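Local coordinates for protein L-tyrosine isonitrile synthase (Pseudomonas aeruginosa, PDB 3E59) that builds the isonitrile group on L-tyrosine, using C2 of ribulose 5-phosphate as the carbon source, in the biosynthesis of paerucumarin, at residues Glu18-Tyr22 against Phe92-Leu96; Ser114-Val118 against Ile130-Gln134. All coordinates share one frame; numbering follows the deposited sequence. Where two conformers were deposited one is given.

Contact 1 (Glu18-Tyr22 against Phe92-Leu96)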
loop_
_atom_site.group_PDB
_atom_site.type_symbol
_atom_site.label_atom_id
_atom_site.label_comp_id
_atom_site.label_asym_id
_atom_site.label_seq_id
_atom_site.Cartn_x
_atom_site.Cartn_y
_atom_site.Cartn_z
ATOM N N GLU A 18 16.868 -5.360 -8.007
ATOM C CA GLU A 18 16.698 -4.563 -6.790
ATOM C C GLU A 18 15.262 -4.616 -6.211
ATOM O O GLU A 18 15.080 -4.707 -4.994
ATOM C CB GLU A 18 17.114 -3.111 -7.066
ATOM C CG GLU A 18 17.102 -2.204 -5.863
ATOM C CD GLU A 18 18.161 -2.579 -4.842
ATOM O OE1 GLU A 18 19.312 -2.832 -5.259
ATOM O OE2 GLU A 18 17.832 -2.626 -3.632
ATOM N N LEU A 19 14.257 -4.561 -7.081
ATOM C CA LEU A 19 12.852 -4.666 -6.664
ATOM C C LEU A 19 12.476 -6.090 -6.262
ATOM O O LEU A 19 11.704 -6.283 -5.341
ATOM C CB LEU A 19 11.914 -4.208 -7.798
ATOM C CG LEU A 19 12.184 -2.846 -8.452
ATOM C CD1 LEU A 19 11.376 -2.679 -9.742
ATOM C CD2 LEU A 19 11.890 -1.707 -7.475
ATOM N N LEU A 20 13.019 -7.076 -6.980
ATOM C CA LEU A 20 12.652 -8.475 -6.807
ATOM C C LEU A 20 12.977 -9.021 -5.410
ATOM O O LEU A 20 12.301 -9.937 -4.930
ATOM C CB LEU A 20 13.322 -9.336 -7.892
ATOM C CG LEU A 20 12.704 -9.330 -9.304
ATOM C CD1 LEU A 20 13.625 -10.017 -10.279
ATOM C CD2 LEU A 20 11.316 -9.994 -9.304
ATOM N N LEU A 21 14.018 -8.459 -4.784
ATOM C CA LEU A 21 14.393 -8.756 -3.397
ATOM C C LEU A 21 13.285 -8.491 -2.384
ATOM O O LEU A 21 13.247 -9.143 -1.339
ATOM C CB LEU A 21 15.605 -7.921 -2.981
ATOM C CG LEU A 21 16.917 -8.137 -3.723
ATOM C CD1 LEU A 21 17.861 -6.967 -3.454
ATOM C CD2 LEU A 21 17.553 -9.496 -3.341
ATOM N N TYR A 22 12.399 -7.539 -2.693
ATOM C CA TYR A 22 11.363 -7.072 -1.769
ATOM C C TYR A 22 9.939 -7.346 -2.263
ATOM O O TYR A 22 8.975 -6.708 -1.813
ATOM C CB TYR A 22 11.552 -5.569 -1.509
ATOM C CG TYR A 22 12.946 -5.231 -1.017
ATOM C CD1 TYR A 22 13.312 -5.467 0.312
ATOM C CD2 TYR A 22 13.904 -4.705 -1.883
ATOM C CE1 TYR A 22 14.595 -5.178 0.761
ATOM C CE2 TYR A 22 15.188 -4.419 -1.440
ATOM C CZ TYR A 22 15.516 -4.650 -0.117
ATOM O OH TYR A 22 16.779 -4.367 0.337
ATOM N N PHE A 92 12.765 3.179 4.034
ATOM C CA PHE A 92 13.131 2.086 3.124
ATOM C C PHE A 92 12.947 2.466 1.657
ATOM O O PHE A 92 13.812 2.180 0.815
ATOM C CB PHE A 92 12.336 0.795 3.402
ATOM C CG PHE A 92 12.484 -0.217 2.300
ATOM C CD1 PHE A 92 13.591 -1.061 2.266
ATOM C CD2 PHE A 92 11.558 -0.276 1.259
ATOM C CE1 PHE A 92 13.758 -1.955 1.232
ATOM C CE2 PHE A 92 11.714 -1.172 0.213
ATOM C CZ PHE A 92 12.814 -2.014 0.199
ATOM N N LEU A 93 11.802 3.081 1.356
ATOM C CA LEU A 93 11.444 3.409 -0.014
ATOM C C LEU A 93 12.405 4.448 -0.559
ATOM O O LEU A 93 12.810 4.391 -1.724
ATOM C CB LEU A 93 10.006 3.930 -0.092
ATOM C CG LEU A 93 8.843 2.953 0.137
ATOM C CD1 LEU A 93 7.545 3.724 0.190
ATOM C CD2 LEU A 93 8.799 1.896 -0.944
ATOM N N ASN A 94 12.761 5.403 0.294
ATOM C CA ASN A 94 13.756 6.385 -0.075
ATOM C C ASN A 94 15.132 5.772 -0.355
ATOM O O ASN A 94 15.802 6.182 -1.295
ATOM C CB ASN A 94 13.866 7.499 0.963
ATOM C CG ASN A 94 14.619 8.691 0.427
ATOM O OD1 ASN A 94 14.119 9.393 -0.446
ATOM N ND2 ASN A 94 15.838 8.907 0.917
ATOM N N HIS A 95 15.546 4.795 0.452
ATOM C CA HIS A 95 16.864 4.181 0.277
ATOM C C HIS A 95 16.901 3.307 -0.972
ATOM O O HIS A 95 17.921 3.222 -1.634
ATOM C CB HIS A 95 17.313 3.395 1.520
ATOM C CG HIS A 95 18.749 2.958 1.474
ATOM N ND1 HIS A 95 19.125 1.628 1.506
ATOM C CD2 HIS A 95 19.898 3.673 1.374
ATOM C CE1 HIS A 95 20.445 1.547 1.441
ATOM N NE2 HIS A 95 20.939 2.773 1.364
ATOM N N LEU A 96 15.783 2.662 -1.284
ATOM C CA LEU A 96 15.623 1.939 -2.542
ATOM C C LEU A 96 15.950 2.843 -3.763
ATOM O O LEU A 96 16.656 2.432 -4.689
ATOM C CB LEU A 96 14.201 1.379 -2.619
ATOM C CG LEU A 96 13.770 0.460 -3.769
ATOM C CD1 LEU A 96 14.467 -0.897 -3.736
ATOM C CD2 LEU A 96 12.280 0.255 -3.698
#
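Tyr22 and Phe92 form a T-shaped (edge-to-face) aromatic pair where segment 18-22, entered from helix 11-20, packs on helix 84-103, both helices reaching strand 60-64 of the Rossmann-like parallel sheet. The ring planes stand 69° apart, with centroids separated by 4.5 Å, and it is Phe92 that presents its edge to the face of Tyr22. Followed outward, the Tyr22 side chain meets Phe92 first at CB, which lies loosely beside CZ; CG then approaches that same CZ to 3.4 Å. Phe92 CZ sits over the centre of the tyrosine ring; toward the hydroxyl end the nearest atom becomes Phe92 CE1, which Tyr22 CE1 approaches to 3.4 Å. The hydroxyl OH ends 4.0 Å from Phe92 CE1. The phenylalanine gets there because its CG is anti to the backbone N (chi1 167°), which carries the ring across toward segment 18-22. Leu21 CB lies over the opposite face of Tyr22, toward its rim, so the ring has a neighbour on each face. Leu96, one turn after Phe92, packs on Leu19 and Glu18: its CD2 approaches Leu19 CD2 at 4.3 Å, while its CD1 lies against the bent aliphatic part of Glu18, 3.6 Å from CG. Leu19 goes on to touch Phe62 and Phe266 of the sheet, and Glu18 OE1 has a long, weak ion pair with Arg99. Glu18 OE2 lies in the plane of the tyrosine ring, 3.9 Å from Tyr22 CE2.

Contact 2 (Ser114-Val118 against Ile130-Gln134)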
loop_
_atom_site.group_PDB
_atom_site.type_symbol
_atom_site.label_atom_id
_atom_site.label_comp_id
_atom_site.label_asym_id
_atom_site.label_seq_id
_atom_site.Cartn_x
_atom_site.Cartn_y
_atom_site.Cartn_z
ATOM N N SER A 114 -1.602 8.332 -2.155
ATOM C CA SER A 114 -2.478 7.991 -1.055
ATOM C C SER A 114 -3.902 7.738 -1.526
ATOM O O SER A 114 -4.477 8.540 -2.267
ATOM C CB SER A 114 -2.470 9.097 -0.007
ATOM O OG SER A 114 -3.466 8.825 0.965
ATOM N N ASP A 115 -4.455 6.613 -1.088
ATOM C CA ASP A 115 -5.838 6.259 -1.389
ATOM C C ASP A 115 -6.777 6.521 -0.207
ATOM O O ASP A 115 -7.897 6.008 -0.165
ATOM C CB ASP A 115 -5.939 4.805 -1.887
ATOM C CG ASP A 115 -5.177 3.797 -1.011
ATOM O OD1 ASP A 115 -4.414 4.162 -0.085
ATOM O OD2 ASP A 115 -5.349 2.594 -1.278
ATOM N N GLY A 116 -6.323 7.342 0.741
ATOM C CA GLY A 116 -7.098 7.624 1.951
ATOM C C GLY A 116 -8.410 8.277 1.608
ATOM O O GLY A 116 -9.446 7.921 2.147
ATOM N N ARG A 117 -8.351 9.223 0.678
ATOM C CA ARG A 117 -9.518 9.971 0.272
ATOM C C ARG A 117 -10.471 9.171 -0.613
ATOM O O ARG A 117 -11.649 9.491 -0.652
ATOM C CB ARG A 117 -9.102 11.272 -0.427
ATOM C CG ARG A 117 -10.215 12.327 -0.534
ATOM C CD ARG A 117 -10.502 12.987 0.809
ATOM N NE ARG A 117 -9.415 13.870 1.226
ATOM C CZ ARG A 117 -9.245 14.320 2.465
ATOM N NH1 ARG A 117 -10.085 13.967 3.428
ATOM N NH2 ARG A 117 -8.220 15.119 2.741
ATOM N N VAL A 118 -9.979 8.139 -1.304
ATOM C CA VAL A 118 -10.794 7.430 -2.315
ATOM C C VAL A 118 -11.963 6.605 -1.738
ATOM O O VAL A 118 -12.994 6.438 -2.408
ATOM C CB VAL A 118 -9.942 6.567 -3.345
ATOM C CG1 VAL A 118 -8.670 7.292 -3.780
ATOM C CG2 VAL A 118 -9.623 5.192 -2.818
ATOM N N ILE A 130 -8.256 11.444 7.819
ATOM C CA ILE A 130 -7.463 11.289 6.595
ATOM C C ILE A 130 -6.552 12.506 6.364
ATOM O O ILE A 130 -5.355 12.350 6.106
ATOM C CB ILE A 130 -8.364 10.993 5.354
ATOM C CG1 ILE A 130 -9.050 9.632 5.506
ATOM C CG2 ILE A 130 -7.562 11.024 4.041
ATOM C CD1 ILE A 130 -10.286 9.544 4.710
ATOM N N SER A 131 -7.117 13.707 6.468
ATOM C CA SER A 131 -6.337 14.936 6.324
ATOM C C SER A 131 -5.205 15.044 7.345
ATOM O O SER A 131 -4.116 15.476 7.000
ATOM C CB SER A 131 -7.236 16.171 6.394
ATOM O OG SER A 131 -7.864 16.401 5.147
ATOM N N ALA A 132 -5.470 14.657 8.594
ATOM C CA ALA A 132 -4.447 14.662 9.648
ATOM C C ALA A 132 -3.324 13.647 9.364
ATOM O O ALA A 132 -2.136 13.938 9.572
ATOM C CB ALA A 132 -5.081 14.397 10.999
ATOM N N TYR A 133 -3.708 12.464 8.885
ATOM C CA TYR A 133 -2.741 11.435 8.506
ATOM C C TYR A 133 -1.875 11.875 7.323
ATOM O O TYR A 133 -0.656 11.650 7.331
ATOM C CB TYR A 133 -3.449 10.114 8.197
ATOM C CG TYR A 133 -2.523 8.938 7.955
ATOM C CD1 TYR A 133 -2.084 8.624 6.664
ATOM C CD2 TYR A 133 -2.095 8.129 9.017
ATOM C CE1 TYR A 133 -1.242 7.537 6.430
ATOM C CE2 TYR A 133 -1.246 7.040 8.797
ATOM C CZ TYR A 133 -0.823 6.756 7.501
ATOM O OH TYR A 133 -0.002 5.681 7.275
ATOM N N GLN A 134 -2.525 12.476 6.321
ATOM C CA GLN A 134 -1.856 13.041 5.146
ATOM C C GLN A 134 -0.773 14.040 5.551
ATOM O O GLN A 134 0.374 13.941 5.110
ATOM C CB GLN A 134 -2.874 13.720 4.216
ATOM C CG GLN A 134 -3.595 12.773 3.241
ATOM C CD GLN A 134 -4.597 13.476 2.322
ATOM O OE1 GLN A 134 -5.502 12.842 1.780
ATOM N NE2 GLN A 134 -4.440 14.784 2.147
HETATM O O HOH W 1 -5.321 10.471 1.257
#
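Ile130 faces Gly116 across a narrow gap, their CA atoms 5.9 Å apart, because the glycine has no side chain to hold the backbones further away. The isoleucine divides its branches. CD1 presses on Gly116 O at 3.1 Å, a tight approach for a methyl group and a carbonyl oxygen, whereas CG2, anti to the Ile130 backbone N, packs on the backbone of Gly116 and Arg117 and lies over one face of the Arg117 guanidinium, offset toward the NH1 rim, 3.9 Å from NH1. One residue on, Ser131 takes the edge of the same group. Arg117 NH2 donates to Ser131 OG over 2.7 Å in a nearly straight bond (168°), with the oxygen only 7° out of the guanidinium plane. Bends at chi2 and chi3 of Arg117 turn the guanidinium to this position. Three residues later, Gln134 comes across Arg117 at about a right angle, its OE1 3.7 Å from Arg117 NH2; the residue was modelled in two conformers, which makes the detail of its amide, and of a water implausibly close to both OE1 and Ser114 OG, doubtful. Outside the two segments, Arg117 NH1 forms a salt bridge with Asp127 and NH2 one with Glu155; in the conformer described, Gln134 NE2 also donates to Glu155 OE2. These carboxylates probably balance the buried positive charge and, with Ser131, fix the rotation of the guanidinium against the isoleucine methyl. The whole arrangement belongs to a beta-alpha-beta crossover: the loop and the short, weakly bonded helix 116-119 that follow strand 108-112 are drawn against helix 127-144, which leads on to parallel strand 149-151.

Both contacts are largely buried, but they lie on opposite sides of the chain's centre, their own centres about 24 Å apart and their nearest atoms about 11 Å. They share no element: contact 1 joins helices 11-20 and 84-103, far apart in sequence, while contact 2 folds helix 127-144 back on the nearby short helix 116-119. A hydrogen bond between Tyr133 OH and Glu86 OE2 nevertheless ties helix 127-144 to helix 84-103. Their chemistry differs accordingly. Contact 1 has no hydrogen bond between its segments and relies on aromatic and aliphatic packing; contact 2 centres on an arginine held by a hydroxyl and carboxylates, with Ile130 packing beside it.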